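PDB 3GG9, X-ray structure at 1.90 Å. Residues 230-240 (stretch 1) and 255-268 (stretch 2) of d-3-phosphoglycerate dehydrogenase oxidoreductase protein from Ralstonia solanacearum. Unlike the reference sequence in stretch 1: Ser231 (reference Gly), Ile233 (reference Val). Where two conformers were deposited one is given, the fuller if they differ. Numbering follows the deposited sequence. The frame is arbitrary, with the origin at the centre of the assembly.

Stretch 1 (230-240) RSIITVADLTR
Stretch 2 (255-268) LVEENGMVTALNRG

How do the two backbones meet? A single parallel beta bridge pairs Ile233 (phi/psi -109/121) with Val256 (-100/136), CA to CA 4.6 Å. Ile233 N donates to Leu255 O at 3.1 Å, and Glu257 N returns a bond to Ile233 O at 2.9 Å. Leu255, among the most covered residues, points its CB away; its contact runs through the backbone carbonyl.

What does Glu257 add? With chi1 p and chi2 t, its side chain reaches the start of the helix that begins at Val235, where OE1 accepts from Val235 N at 2.7 Å, nearly linear at 175°. The carboxylate thus satisfies an amide left free in the first helical turn. Thr234, chi1 p, caps the same helix, its OG1 accepting from Asp237 N at 3.2 Å.

Where does Val235 pack? Its t rotamer places CG2 3.5 Å from Gly260 CA, where a type II turn from Glu257 to Gly260 leads into the helix that begins at Gly260. Gly260 has no side chain, so CG2 rests directly on its backbone. Val235 CG1 lies 4.0 Å from Thr263 CG2 and 3.4 Å from Arg267 NH1, the latter van der Waals packing, since a methyl offers the guanidinium no acceptor.

What continues the apolar contact? Leu238 (m, t) sets CB 3.5 Å from Ala264 CB and CD1 3.9 Å from Val256 CG1. Thr239, chi1 p, turns CG2 to 4.0 Å from Ala264 CB while its OG1 donates to Val235 O at 2.7 Å.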

# COMPACT_ATOMS: atom_id res chain seq x y z
N ARG A 230 -8.97 -8.53 -25.59
CA ARG A 230 -8.24 -7.36 -26.09
C ARG A 230 -9.20 -6.20 -26.34
O ARG A 230 -10.21 -6.38 -27.04
CB ARG A 230 -7.47 -7.71 -27.35
CG ARG A 230 -6.53 -6.62 -27.83
CD ARG A 230 -5.77 -7.05 -29.07
NE ARG A 230 -5.04 -8.30 -28.86
CZ ARG A 230 -3.79 -8.39 -28.42
NH1 ARG A 230 -3.22 -9.58 -28.27
NH2 ARG A 230 -3.10 -7.28 -28.13
N SER A 231 -8.90 -5.04 -25.74
CA SER A 231 -9.70 -3.80 -25.82
C SER A 231 -11.10 -3.94 -25.27
O SER A 231 -12.00 -3.20 -25.67
CB SER A 231 -9.77 -3.24 -27.26
OG SER A 231 -8.48 -3.14 -27.83
N ILE A 232 -11.29 -4.87 -24.33
CA ILE A 232 -12.61 -5.14 -23.77
C ILE A 232 -13.10 -3.96 -22.92
O ILE A 232 -14.30 -3.81 -22.66
CB ILE A 232 -12.62 -6.47 -22.95
CG1 ILE A 232 -14.05 -7.00 -22.76
CG2 ILE A 232 -11.84 -6.33 -21.64
CD1 ILE A 232 -14.13 -8.40 -22.18
N ILE A 233 -12.16 -3.13 -22.48
CA ILE A 233 -12.48 -1.95 -21.70
C ILE A 233 -12.22 -0.78 -22.63
O ILE A 233 -11.13 -0.60 -23.15
CB ILE A 233 -11.63 -1.88 -20.40
CG1 ILE A 233 -11.95 -3.09 -19.52
CG2 ILE A 233 -11.92 -0.62 -19.62
CD1 ILE A 233 -11.01 -3.23 -18.34
N THR A 234 -13.26 -0.00 -22.86
CA THR A 234 -13.18 1.12 -23.78
C THR A 234 -13.17 2.41 -22.99
O THR A 234 -13.38 2.40 -21.79
CB THR A 234 -14.40 1.11 -24.71
OG1 THR A 234 -15.59 1.33 -23.92
CG2 THR A 234 -14.52 -0.22 -25.42
N VAL A 235 -12.93 3.54 -23.67
CA VAL A 235 -13.08 4.86 -23.05
C VAL A 235 -14.50 5.10 -22.58
O VAL A 235 -14.69 5.78 -21.58
CB VAL A 235 -12.69 6.04 -24.02
CG1 VAL A 235 -12.87 7.39 -23.35
CG2 VAL A 235 -11.28 5.92 -24.43
N ALA A 236 -15.50 4.57 -23.28
CA ALA A 236 -16.89 4.74 -22.87
C ALA A 236 -17.12 4.08 -21.51
O ALA A 236 -17.77 4.66 -20.63
CB ALA A 236 -17.86 4.17 -23.91
N ASP A 237 -16.57 2.88 -21.33
CA ASP A 237 -16.64 2.16 -20.05
C ASP A 237 -15.98 2.94 -18.91
O ASP A 237 -16.56 3.10 -17.84
CB ASP A 237 -15.94 0.80 -20.17
CG ASP A 237 -16.66 -0.15 -21.12
OD1 ASP A 237 -15.97 -0.89 -21.87
OD2 ASP A 237 -17.91 -0.18 -21.11
N LEU A 238 -14.74 3.38 -19.13
CA LEU A 238 -14.02 4.17 -18.12
C LEU A 238 -14.69 5.51 -17.79
O LEU A 238 -14.72 5.91 -16.64
CB LEU A 238 -12.57 4.40 -18.58
CG LEU A 238 -11.69 3.15 -18.66
CD1 LEU A 238 -10.38 3.49 -19.35
CD2 LEU A 238 -11.45 2.54 -17.26
N THR A 239 -15.23 6.21 -18.79
CA THR A 239 -15.87 7.50 -18.52
C THR A 239 -17.25 7.36 -17.86
O THR A 239 -17.87 8.34 -17.49
CB THR A 239 -15.91 8.43 -19.76
OG1 THR A 239 -16.49 7.72 -20.85
CG2 THR A 239 -14.48 8.87 -20.15
N ARG A 240 -17.71 6.12 -17.70
CA ARG A 240 -18.91 5.78 -16.94
C ARG A 240 -18.61 5.84 -15.43
O ARG A 240 -19.52 5.99 -14.61
CB ARG A 240 -19.32 4.35 -17.30
CG ARG A 240 -20.79 4.05 -17.25
CD ARG A 240 -21.38 3.80 -18.62
NE ARG A 240 -20.63 2.81 -19.40
CZ ARG A 240 -21.01 2.35 -20.59
NH1 ARG A 240 -20.25 1.47 -21.23
NH2 ARG A 240 -22.15 2.76 -21.13
N LEU A 255 -5.79 -4.96 -22.43
CA LEU A 255 -7.19 -5.12 -22.04
C LEU A 255 -8.01 -3.84 -22.18
O LEU A 255 -9.21 -3.90 -22.37
CB LEU A 255 -7.31 -5.61 -20.60
CG LEU A 255 -6.75 -6.99 -20.27
CD1 LEU A 255 -6.86 -7.26 -18.78
CD2 LEU A 255 -7.47 -8.07 -21.04
N VAL A 256 -7.35 -2.68 -22.05
CA VAL A 256 -7.99 -1.39 -22.27
C VAL A 256 -7.59 -0.95 -23.67
O VAL A 256 -6.43 -1.09 -24.05
CB VAL A 256 -7.53 -0.32 -21.25
CG1 VAL A 256 -8.28 1.00 -21.45
CG2 VAL A 256 -7.72 -0.81 -19.82
N GLU A 257 -8.55 -0.44 -24.44
CA GLU A 257 -8.24 0.11 -25.76
C GLU A 257 -7.13 1.15 -25.70
O GLU A 257 -6.98 1.87 -24.72
CB GLU A 257 -9.49 0.66 -26.46
CG GLU A 257 -10.06 1.95 -25.91
CD GLU A 257 -11.21 2.49 -26.77
OE1 GLU A 257 -12.06 3.23 -26.25
OE2 GLU A 257 -11.26 2.17 -27.98
N GLU A 258 -6.32 1.15 -26.74
CA GLU A 258 -5.13 1.96 -26.86
C GLU A 258 -5.41 3.44 -26.55
O GLU A 258 -6.38 4.02 -27.07
CB GLU A 258 -4.56 1.75 -28.26
CG GLU A 258 -3.25 2.39 -28.49
CD GLU A 258 -2.67 2.00 -29.81
OE1 GLU A 258 -1.44 2.11 -29.95
OE2 GLU A 258 -3.44 1.58 -30.71
N ASN A 259 -4.59 4.00 -25.66
CA ASN A 259 -4.73 5.35 -25.08
C ASN A 259 -6.03 5.61 -24.31
O ASN A 259 -6.26 6.72 -23.85
CB ASN A 259 -4.50 6.46 -26.13
CG ASN A 259 -3.20 6.30 -26.89
OD1 ASN A 259 -2.18 5.93 -26.32
ND2 ASN A 259 -3.24 6.56 -28.19
N GLY A 260 -6.86 4.58 -24.13
CA GLY A 260 -8.16 4.75 -23.49
C GLY A 260 -8.06 5.27 -22.08
O GLY A 260 -8.81 6.15 -21.67
N MET A 261 -7.12 4.72 -21.33
CA MET A 261 -6.89 5.15 -19.97
C MET A 261 -6.43 6.62 -19.78
O MET A 261 -7.01 7.38 -18.99
CB MET A 261 -5.94 4.17 -19.31
CG MET A 261 -5.00 4.78 -18.34
SD MET A 261 -5.24 3.88 -16.87
CE MET A 261 -6.95 4.39 -16.56
N VAL A 262 -5.39 7.01 -20.51
CA VAL A 262 -4.93 8.39 -20.50
C VAL A 262 -6.11 9.29 -20.86
O VAL A 262 -6.37 10.26 -20.14
CB VAL A 262 -3.75 8.61 -21.47
CG1 VAL A 262 -3.49 10.13 -21.69
CG2 VAL A 262 -2.49 7.90 -20.96
N THR A 263 -6.83 8.91 -21.92
CA THR A 263 -7.99 9.68 -22.40
C THR A 263 -9.03 9.84 -21.30
O THR A 263 -9.44 10.95 -21.01
CB THR A 263 -8.60 9.05 -23.68
OG1 THR A 263 -7.60 9.00 -24.71
CG2 THR A 263 -9.81 9.87 -24.19
N ALA A 264 -9.41 8.74 -20.65
CA ALA A 264 -10.41 8.80 -19.60
C ALA A 264 -9.95 9.61 -18.37
O ALA A 264 -10.73 10.40 -17.82
CB ALA A 264 -10.85 7.41 -19.20
N LEU A 265 -8.70 9.43 -17.96
CA LEU A 265 -8.17 10.21 -16.84
C LEU A 265 -8.20 11.70 -17.14
O LEU A 265 -8.59 12.51 -16.29
CB LEU A 265 -6.76 9.77 -16.43
CG LEU A 265 -6.66 8.44 -15.67
CD1 LEU A 265 -5.20 8.05 -15.54
CD2 LEU A 265 -7.31 8.49 -14.28
N ASN A 266 -7.84 12.06 -18.37
CA ASN A 266 -7.92 13.45 -18.81
C ASN A 266 -9.34 14.02 -18.89
O ASN A 266 -9.52 15.23 -18.86
CB ASN A 266 -7.19 13.65 -20.14
CG ASN A 266 -5.68 13.69 -19.97
OD1 ASN A 266 -5.16 13.91 -18.88
ND2 ASN A 266 -4.96 13.46 -21.06
N ARG A 267 -10.35 13.16 -18.97
CA ARG A 267 -11.74 13.63 -18.94
C ARG A 267 -12.35 13.60 -17.53
O ARG A 267 -13.47 14.07 -17.31
CB ARG A 267 -12.62 12.92 -19.99
CG ARG A 267 -12.01 12.91 -21.41
CD ARG A 267 -13.02 13.17 -22.53
NE ARG A 267 -13.76 11.98 -22.96
CZ ARG A 267 -13.60 11.35 -24.13
NH1 ARG A 267 -14.35 10.30 -24.42
NH2 ARG A 267 -12.70 11.77 -25.02
N GLY A 268 -11.59 13.07 -16.57
CA GLY A 268 -11.92 13.17 -15.15
C GLY A 268 -12.69 12.01 -14.55
O GLY A 268 -13.06 12.06 -13.37
O HOH W 1 -7.40 -0.44 -29.20
O HOH W 2 -15.42 3.85 -26.31